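Local coordinates for cobalamin biosynthesis protein CobN (Mycobacterium tuberculosis, PDB 7C6O) that is the large, catalytic subunit of cobaltochelatase, which probably inserts cobalt into hydrogenobyrinic acid a,c-diamide at the expense of ATP during cobalamin synthesis, at residues T187-A192 / R355-R360; L223-A228 / P235-R240. All coordinates share one frame; numbering follows the deposited sequence.

Contact 1: residues T187-A192 / R355-R360; sequences TGPTIA and RHARLR
Ile191 and Pro189 converge on one methyl group, the CB of Ala357, which helix 343-361 turns toward the start of strand 190-196. Ile191 makes the longer reach. Its CB leaves the strand roughly alongside the helix and lies 6.4 Å from Ala357 CB. CG1 stands anti to the carbonyl carbon (chi1 -53°) and closes the gap to the same methyl to 5.2 Å. A second bend, about CB-CG1 (chi2 -58°), then carries the tip inward, and Ile191 CD1 meets Ala357 CB at 3.8 Å; the tip of the longer arm does the touching. Pro189 needs no such reach, because its CB already points at the helix. Pro189 CB touches Ala357 CB at 3.6 Å. Close behind it, Pro189 CG lies 3.8 Å from Ala357 CB. The alanine methyl is therefore met by the CB and CG of a proline and by the end of an isoleucine chain, and the two backbones come close, Pro189 CA lying 6.3 Å from Ala357 CA. All three residues are buried, and the contact is wholly apolar. The small Ala357 also rests on Ala246 of the adjoining strand. Around it, Ile191 packs on Ala353 and Val354, one turn back along the helix, and Pro189 on Val354 and Gln361. Pro189, just before the strand, and Ile191 within it bond through their backbones to Arg221, and Thr190 N donates to Asp245 OD2. Strand 190-196 thus lies between the parallel strands 221-227 and 246-249, with helix 343-361 packed on one face of the sheet.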
ATOM      1  N   THR A 187     -10.703  14.777  33.560  1.00 33.00           N
ATOM      2  CA  THR A 187     -11.601  15.704  32.881  1.00 33.70           C
ATOM      3  C   THR A 187     -11.388  15.749  31.372  1.00 30.90           C
ATOM      4  O   THR A 187     -12.011  16.573  30.694  1.00 32.02           O
ATOM      5  CB  THR A 187     -11.450  17.111  33.467  1.00 36.13           C
ATOM      6  OG1 THR A 187     -10.073  17.507  33.412  1.00 37.47           O
ATOM      7  CG2 THR A 187     -11.927  17.141  34.913  1.00 36.54           C
ATOM      8  N   GLY A 188     -10.537  14.887  30.824  1.00 29.18           N
ATOM      9  CA  GLY A 188     -10.285  14.879  29.404  1.00 26.42           C
ATOM     10  C   GLY A 188     -11.365  14.159  28.623  1.00 29.00           C
ATOM     11  O   GLY A 188     -12.464  13.901  29.125  1.00 29.30           O
ATOM     12  N   PRO A 189     -11.068  13.816  27.372  1.00 26.50           N
ATOM     13  CA  PRO A 189     -12.066  13.140  26.540  1.00 25.56           C
ATOM     14  C   PRO A 189     -12.309  11.712  27.001  1.00 23.70           C
ATOM     15  O   PRO A 189     -11.448  11.069  27.606  1.00 23.99           O
ATOM     16  CB  PRO A 189     -11.440  13.172  25.141  1.00 26.08           C
ATOM     17  CG  PRO A 189      -9.972  13.215  25.400  1.00 27.27           C
ATOM     18  CD  PRO A 189      -9.800  14.033  26.654  1.00 28.69           C
ATOM     19  N   THR A 190     -13.508  11.222  26.705  1.00 24.08           N
ATOM     20  CA  THR A 190     -13.901   9.862  27.050  1.00 22.46           C
ATOM     21  C   THR A 190     -13.452   8.918  25.940  1.00 21.88           C
ATOM     22  O   THR A 190     -13.863   9.071  24.784  1.00 21.06           O
ATOM     23  CB  THR A 190     -15.411   9.774  27.258  1.00 23.54           C
ATOM     24  OG1 THR A 190     -15.779  10.580  28.382  1.00 25.11           O
ATOM     25  CG2 THR A 190     -15.832   8.336  27.512  1.00 25.32           C
ATOM     26  N   ILE A 191     -12.612   7.948  26.291  1.00 19.54           N
ATOM     27  CA  ILE A 191     -12.034   7.010  25.336  1.00 20.42           C
ATOM     28  C   ILE A 191     -12.625   5.637  25.619  1.00 18.42           C
ATOM     29  O   ILE A 191     -12.325   5.022  26.648  1.00 19.78           O
ATOM     30  CB  ILE A 191     -10.502   6.980  25.420  1.00 17.04           C
ATOM     31  CG1 ILE A 191      -9.928   8.393  25.294  1.00 18.93           C
ATOM     32  CG2 ILE A 191      -9.927   6.058  24.353  1.00 17.30           C
ATOM     33  CD1 ILE A 191     -10.313   9.108  24.016  1.00 20.06           C
ATOM     34  N   ALA A 192     -13.466   5.151  24.711  1.00 17.40           N
ATOM     35  CA  ALA A 192     -13.997   3.804  24.851  1.00 18.70           C
ATOM     36  C   ALA A 192     -12.933   2.779  24.480  1.00 19.47           C
ATOM     37  O   ALA A 192     -12.122   3.004  23.578  1.00 18.44           O
ATOM     38  CB  ALA A 192     -15.234   3.624  23.972  1.00 16.88           C
ATOM     39  N   ARG A 355      -5.229  12.350  21.700  1.00 18.42           N
ATOM     40  CA  ARG A 355      -4.905  13.442  20.783  1.00 17.95           C
ATOM     41  C   ARG A 355      -5.939  13.558  19.669  1.00 20.09           C
ATOM     42  O   ARG A 355      -6.299  14.669  19.262  1.00 22.32           O
ATOM     43  CB  ARG A 355      -3.509  13.242  20.189  1.00 16.93           C
ATOM     44  CG  ARG A 355      -2.365  13.236  21.194  1.00 23.93           C
ATOM     45  CD  ARG A 355      -1.781  14.613  21.438  1.00 28.15           C
ATOM     46  NE  ARG A 355      -0.504  14.527  22.146  1.00 28.51           N
ATOM     47  CZ  ARG A 355       0.678  14.798  21.599  1.00 26.91           C
ATOM     48  NH1 ARG A 355       0.754  15.193  20.336  1.00 24.25           N
ATOM     49  NH2 ARG A 355       1.785  14.687  22.322  1.00 26.37           N
ATOM     50  N   HIS A 356      -6.422  12.424  19.155  1.00 17.03           N
ATOM     51  CA  HIS A 356      -7.451  12.477  18.120  1.00 16.05           C
ATOM     52  C   HIS A 356      -8.775  12.971  18.688  1.00 16.37           C
ATOM     53  O   HIS A 356      -9.481  13.753  18.042  1.00 17.26           O
ATOM     54  CB  HIS A 356      -7.624  11.104  17.467  1.00 15.82           C
ATOM     55  CG  HIS A 356      -6.570  10.777  16.454  1.00 17.85           C
ATOM     56  ND1 HIS A 356      -5.341  10.258  16.799  1.00 19.50           N
ATOM     57  CD2 HIS A 356      -6.563  10.899  15.105  1.00 19.66           C
ATOM     58  CE1 HIS A 356      -4.623  10.070  15.706  1.00 19.53           C
ATOM     59  NE2 HIS A 356      -5.340  10.451  14.665  1.00 18.50           N
ATOM     60  N   ALA A 357      -9.128  12.528  19.897  1.00 16.87           N
ATOM     61  CA  ALA A 357     -10.349  13.016  20.528  1.00 18.15           C
ATOM     62  C   ALA A 357     -10.240  14.493  20.878  1.00 22.05           C
ATOM     63  O   ALA A 357     -11.233  15.226  20.790  1.00 22.64           O
ATOM     64  CB  ALA A 357     -10.657  12.191  21.778  1.00 16.21           C
ATOM     65  N   ARG A 358      -9.043  14.946  21.261  1.00 22.41           N
ATOM     66  CA  ARG A 358      -8.841  16.347  21.615  1.00 25.20           C
ATOM     67  C   ARG A 358      -9.153  17.275  20.448  1.00 21.24           C
ATOM     68  O   ARG A 358      -9.541  18.430  20.663  1.00 18.83           O
ATOM     69  CB  ARG A 358      -7.399  16.552  22.089  1.00 27.70           C
ATOM     70  CG  ARG A 358      -7.012  17.996  22.388  0.75 30.33           C
ATOM     71  CD  ARG A 358      -7.326  18.380  23.825  0.75 31.49           C
ATOM     72  NE  ARG A 358      -6.903  19.746  24.125  0.70 32.56           N
ATOM     73  CZ  ARG A 358      -7.730  20.734  24.450  0.63 34.83           C
ATOM     74  NH1 ARG A 358      -9.035  20.512  24.534  0.84 36.91           N
ATOM     75  NH2 ARG A 358      -7.250  21.944  24.703  0.53 34.54           N
ATOM     76  N   LEU A 359      -9.001  16.791  19.212  1.00 18.40           N
ATOM     77  CA  LEU A 359      -9.208  17.643  18.043  1.00 20.37           C
ATOM     78  C   LEU A 359     -10.619  18.216  18.009  1.00 22.50           C
ATOM     79  O   LEU A 359     -10.824  19.355  17.576  1.00 21.00           O
ATOM     80  CB  LEU A 359      -8.923  16.859  16.763  1.00 17.28           C
ATOM     81  CG  LEU A 359      -7.473  16.440  16.521  1.00 16.54           C
ATOM     82  CD1 LEU A 359      -7.375  15.534  15.301  1.00 13.89           C
ATOM     83  CD2 LEU A 359      -6.585  17.668  16.359  1.00 16.20           C
ATOM     84  N   ARG A 360     -11.605  17.442  18.461  1.00 24.49           N
ATOM     85  CA  ARG A 360     -12.979  17.934  18.462  1.00 26.94           C
ATOM     86  C   ARG A 360     -13.163  19.072  19.456  1.00 27.97           C
ATOM     87  O   ARG A 360     -14.053  19.912  19.280  1.00 28.77           O
ATOM     88  CB  ARG A 360     -13.945  16.794  18.775  1.00 28.52           C
ATOM     89  CG  ARG A 360     -15.414  17.127  18.547  1.00 33.63           C
ATOM     90  CD  ARG A 360     -15.768  17.083  17.070  1.00 36.67           C
ATOM     91  NE  ARG A 360     -15.458  15.775  16.498  1.00 38.86           N
ATOM     92  CZ  ARG A 360     -16.274  14.726  16.548  1.00 38.30           C
ATOM     93  NH1 ARG A 360     -17.459  14.829  17.137  1.00 38.52           N
ATOM     94  NH2 ARG A 360     -15.906  13.572  16.006  1.00 33.72           N
TER

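Contact 2: residues L223-A228 / P235-R240; sequences LPLYCA and PRLLER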
ATOM      1  N   LEU A 223     -13.526   4.196  29.062  1.00 20.22           N
ATOM      2  CA  LEU A 223     -14.835   3.545  29.065  1.00 18.85           C
ATOM      3  C   LEU A 223     -14.658   2.147  28.487  1.00 17.44           C
ATOM      4  O   LEU A 223     -14.902   1.917  27.293  1.00 18.29           O
ATOM      5  CB  LEU A 223     -15.861   4.362  28.274  1.00 19.93           C
ATOM      6  CG  LEU A 223     -17.270   3.787  28.100  1.00 24.47           C
ATOM      7  CD1 LEU A 223     -17.919   3.492  29.443  1.00 28.19           C
ATOM      8  CD2 LEU A 223     -18.133   4.731  27.279  1.00 24.79           C
ATOM      9  N   PRO A 224     -14.210   1.189  29.301  1.00 19.53           N
ATOM     10  CA  PRO A 224     -14.001  -0.177  28.796  1.00 18.31           C
ATOM     11  C   PRO A 224     -15.324  -0.913  28.638  1.00 23.11           C
ATOM     12  O   PRO A 224     -16.110  -1.019  29.583  1.00 27.21           O
ATOM     13  CB  PRO A 224     -13.126  -0.824  29.876  1.00 17.73           C
ATOM     14  CG  PRO A 224     -13.460  -0.071  31.120  1.00 17.03           C
ATOM     15  CD  PRO A 224     -13.757   1.341  30.695  1.00 19.19           C
ATOM     16  N   LEU A 225     -15.565  -1.425  27.433  1.00 19.09           N
ATOM     17  CA  LEU A 225     -16.800  -2.123  27.106  1.00 17.37           C
ATOM     18  C   LEU A 225     -16.467  -3.440  26.425  1.00 20.24           C
ATOM     19  O   LEU A 225     -15.662  -3.468  25.488  1.00 17.98           O
ATOM     20  CB  LEU A 225     -17.691  -1.269  26.192  1.00 16.69           C
ATOM     21  CG  LEU A 225     -18.164   0.075  26.749  1.00 20.74           C
ATOM     22  CD1 LEU A 225     -18.804   0.918  25.654  1.00 20.32           C
ATOM     23  CD2 LEU A 225     -19.140  -0.145  27.892  1.00 23.90           C
ATOM     24  N   TYR A 226     -17.077  -4.526  26.891  1.00 20.15           N
ATOM     25  CA  TYR A 226     -16.944  -5.817  26.232  1.00 16.38           C
ATOM     26  C   TYR A 226     -18.188  -6.104  25.402  1.00 18.28           C
ATOM     27  O   TYR A 226     -19.281  -5.617  25.699  1.00 18.29           O
ATOM     28  CB  TYR A 226     -16.708  -6.944  27.243  1.00 15.24           C
ATOM     29  CG  TYR A 226     -17.846  -7.184  28.210  1.00 19.86           C
ATOM     30  CD1 TYR A 226     -17.876  -6.551  29.446  1.00 20.98           C
ATOM     31  CD2 TYR A 226     -18.884  -8.054  27.894  1.00 23.81           C
ATOM     32  CE1 TYR A 226     -18.912  -6.773  30.337  1.00 23.54           C
ATOM     33  CE2 TYR A 226     -19.927  -8.278  28.777  1.00 27.11           C
ATOM     34  CZ  TYR A 226     -19.933  -7.636  29.996  1.00 27.25           C
ATOM     35  OH  TYR A 226     -20.965  -7.855  30.881  1.00 31.70           O
ATOM     36  N   CYS A 227     -18.009  -6.899  24.350  1.00 17.89           N
ATOM     37  CA  CYS A 227     -19.115  -7.258  23.474  1.00 21.80           C
ATOM     38  C   CYS A 227     -18.710  -8.465  22.646  1.00 19.36           C
ATOM     39  O   CYS A 227     -17.525  -8.788  22.519  1.00 17.33           O
ATOM     40  CB  CYS A 227     -19.514  -6.096  22.559  1.00 26.93           C
ATOM     41  SG  CYS A 227     -18.286  -5.693  21.301  1.00 29.13           S
ATOM     42  N   ALA A 228     -19.715  -9.132  22.080  1.00 21.83           N
ATOM     43  CA  ALA A 228     -19.435 -10.279  21.226  1.00 25.12           C
ATOM     44  C   ALA A 228     -18.969  -9.853  19.839  1.00 22.51           C
ATOM     45  O   ALA A 228     -18.120 -10.526  19.243  1.00 23.19           O
ATOM     46  CB  ALA A 228     -20.672 -11.173  21.116  1.00 26.53           C
ATOM     47  N   PRO A 235     -28.249  -2.335  20.099  1.00 33.05           N
ATOM     48  CA  PRO A 235     -28.629  -0.911  20.104  1.00 32.36           C
ATOM     49  C   PRO A 235     -28.205  -0.174  21.362  1.00 31.49           C
ATOM     50  O   PRO A 235     -27.690   0.948  21.271  1.00 30.91           O
ATOM     51  CB  PRO A 235     -30.157  -0.961  19.961  1.00 33.91           C
ATOM     52  CG  PRO A 235     -30.421  -2.247  19.260  1.00 35.01           C
ATOM     53  CD  PRO A 235     -29.393  -3.209  19.785  1.00 34.97           C
ATOM     54  N   ARG A 236     -28.399  -0.773  22.541  1.00 30.60           N
ATOM     55  CA  ARG A 236     -28.002  -0.103  23.774  1.00 31.90           C
ATOM     56  C   ARG A 236     -26.490   0.062  23.863  1.00 29.81           C
ATOM     57  O   ARG A 236     -26.008   1.013  24.489  1.00 28.61           O
ATOM     58  CB  ARG A 236     -28.534  -0.868  24.986  1.00 32.49           C
ATOM     59  CG  ARG A 236     -30.049  -0.826  25.125  1.00 34.37           C
ATOM     60  N   LEU A 237     -25.728  -0.846  23.247  1.00 26.95           N
ATOM     61  CA  LEU A 237     -24.281  -0.667  23.179  1.00 25.48           C
ATOM     62  C   LEU A 237     -23.920   0.543  22.327  1.00 25.33           C
ATOM     63  O   LEU A 237     -23.064   1.349  22.710  1.00 25.57           O
ATOM     64  CB  LEU A 237     -23.618  -1.929  22.629  1.00 22.72           C
ATOM     65  CG  LEU A 237     -22.124  -1.817  22.317  1.00 23.37           C
ATOM     66  CD1 LEU A 237     -21.337  -1.450  23.566  1.00 22.27           C
ATOM     67  CD2 LEU A 237     -21.598  -3.112  21.713  1.00 23.82           C
ATOM     68  N   LEU A 238     -24.567   0.688  21.169  1.00 23.67           N
ATOM     69  CA  LEU A 238     -24.324   1.858  20.334  1.00 25.26           C
ATOM     70  C   LEU A 238     -24.722   3.138  21.057  1.00 28.10           C
ATOM     71  O   LEU A 238     -24.055   4.170  20.919  1.00 25.47           O
ATOM     72  CB  LEU A 238     -25.077   1.720  19.011  1.00 26.27           C
ATOM     73  CG  LEU A 238     -24.600   0.578  18.110  1.00 27.49           C
ATOM     74  CD1 LEU A 238     -25.527   0.403  16.921  1.00 28.54           C
ATOM     75  CD2 LEU A 238     -23.173   0.830  17.645  1.00 28.85           C
ATOM     76  N   GLU A 239     -25.804   3.090  21.839  1.00 31.38           N
ATOM     77  CA  GLU A 239     -26.187   4.243  22.648  1.00 32.12           C
ATOM     78  C   GLU A 239     -25.089   4.601  23.640  1.00 27.64           C
ATOM     79  O   GLU A 239     -24.734   5.774  23.796  1.00 29.43           O
ATOM     80  CB  GLU A 239     -27.496   3.962  23.390  1.00 36.38           C
ATOM     81  CG  GLU A 239     -28.707   3.745  22.504  1.00 44.54           C
ATOM     82  CD  GLU A 239     -29.979   3.559  23.311  1.00 51.32           C
ATOM     83  OE1 GLU A 239     -30.018   4.026  24.470  1.00 53.91           O
ATOM     84  OE2 GLU A 239     -30.934   2.942  22.793  1.00 53.60           O
ATOM     85  N   ARG A 240     -24.541   3.592  24.324  1.00 23.45           N
ATOM     86  CA  ARG A 240     -23.488   3.840  25.301  1.00 27.90           C
ATOM     87  C   ARG A 240     -22.266   4.463  24.639  1.00 28.01           C
ATOM     88  O   ARG A 240     -21.627   5.355  25.211  1.00 28.72           O
ATOM     89  CB  ARG A 240     -23.115   2.537  26.007  1.00 29.40           C
ATOM     90  CG  ARG A 240     -22.297   2.718  27.271  1.00 32.57           C
ATOM     91  CD  ARG A 240     -23.118   3.377  28.368  1.00 37.35           C
ATOM     92  NE  ARG A 240     -22.552   3.133  29.692  1.00 42.65           N
ATOM     93  CZ  ARG A 240     -21.637   3.904  30.272  1.00 43.18           C
ATOM     94  NH1 ARG A 240     -21.179   4.979  29.645  1.00 43.52           N
ATOM     95  NH2 ARG A 240     -21.181   3.600  31.480  1.00 43.78           N
TER
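Leu237 and Arg240, one turn apart on helix 235-241, face the row Leu223, Leu225 and Cys227 on strand 221-227. The two methyls of Leu237 divide the work: CD2 rests against Cys227 CB at 3.7 Å, while Leu237 CD1 meets Leu225 CD1 at 4.0 Å as the two leucines lie alongside one another, pointing opposite ways. Arg240 covers the beginning of the strand segment. Its chain leaves with CG anti to the backbone N (chi1 -165°) and bends at the next bond (chi2 68°), which carries the guanidinium onward, along the helix direction, to the end of Leu223. Leu223 CD1 sits over one face of the flat group, 3.6 Å from Arg240 NH1 and 3.8 Å from Arg240 CZ. The packing is apolar methyl against planar cation, at an exposed border of an otherwise buried patch; nearer the arginine's backbone, Arg240 CG lies 4.2 Å from Leu225 CD1. Outside this shell, Trp176 of the edge strand 176-178 touches both Leu237 and Arg240, and Leu225 and Cys227 lean on Leu194 of strand 190-196. Strand and helix run nearly antiparallel (164°), their axes 10.9 Å apart. This is the strand-to-helix half of a beta-alpha-beta crossover, whose returning strand, 246-249, lies beyond 190-196 in an alpha/beta sheet whose parallel strands follow the flavodoxin-like order 2-1-3-4-5, with antiparallel strands at its edges.

Overall arrangement
Contacts 1 and 2 are joined through adjacent parallel strands, 190-196 and 221-227; the centres of the two contacts are about 18 Å apart. The seam is a probable backbone hydrogen bond between Ile191 O and Leu223 N (2.8 Å), flanked by Thr190 CG2 against Leu223 CB at 4.0 Å. Ile191 and Leu223 point to opposite faces of the sheet, so helix 343-361 of contact 1 and helix 235-241 of contact 2 sandwich it from its two sides, the three-layer build of this alpha/beta unit. Neither contact includes Asp125 or Ser127, the residues of the sodium site, and both lie well out from the chain centre, about 29 and 32 Å from it to the contact centres.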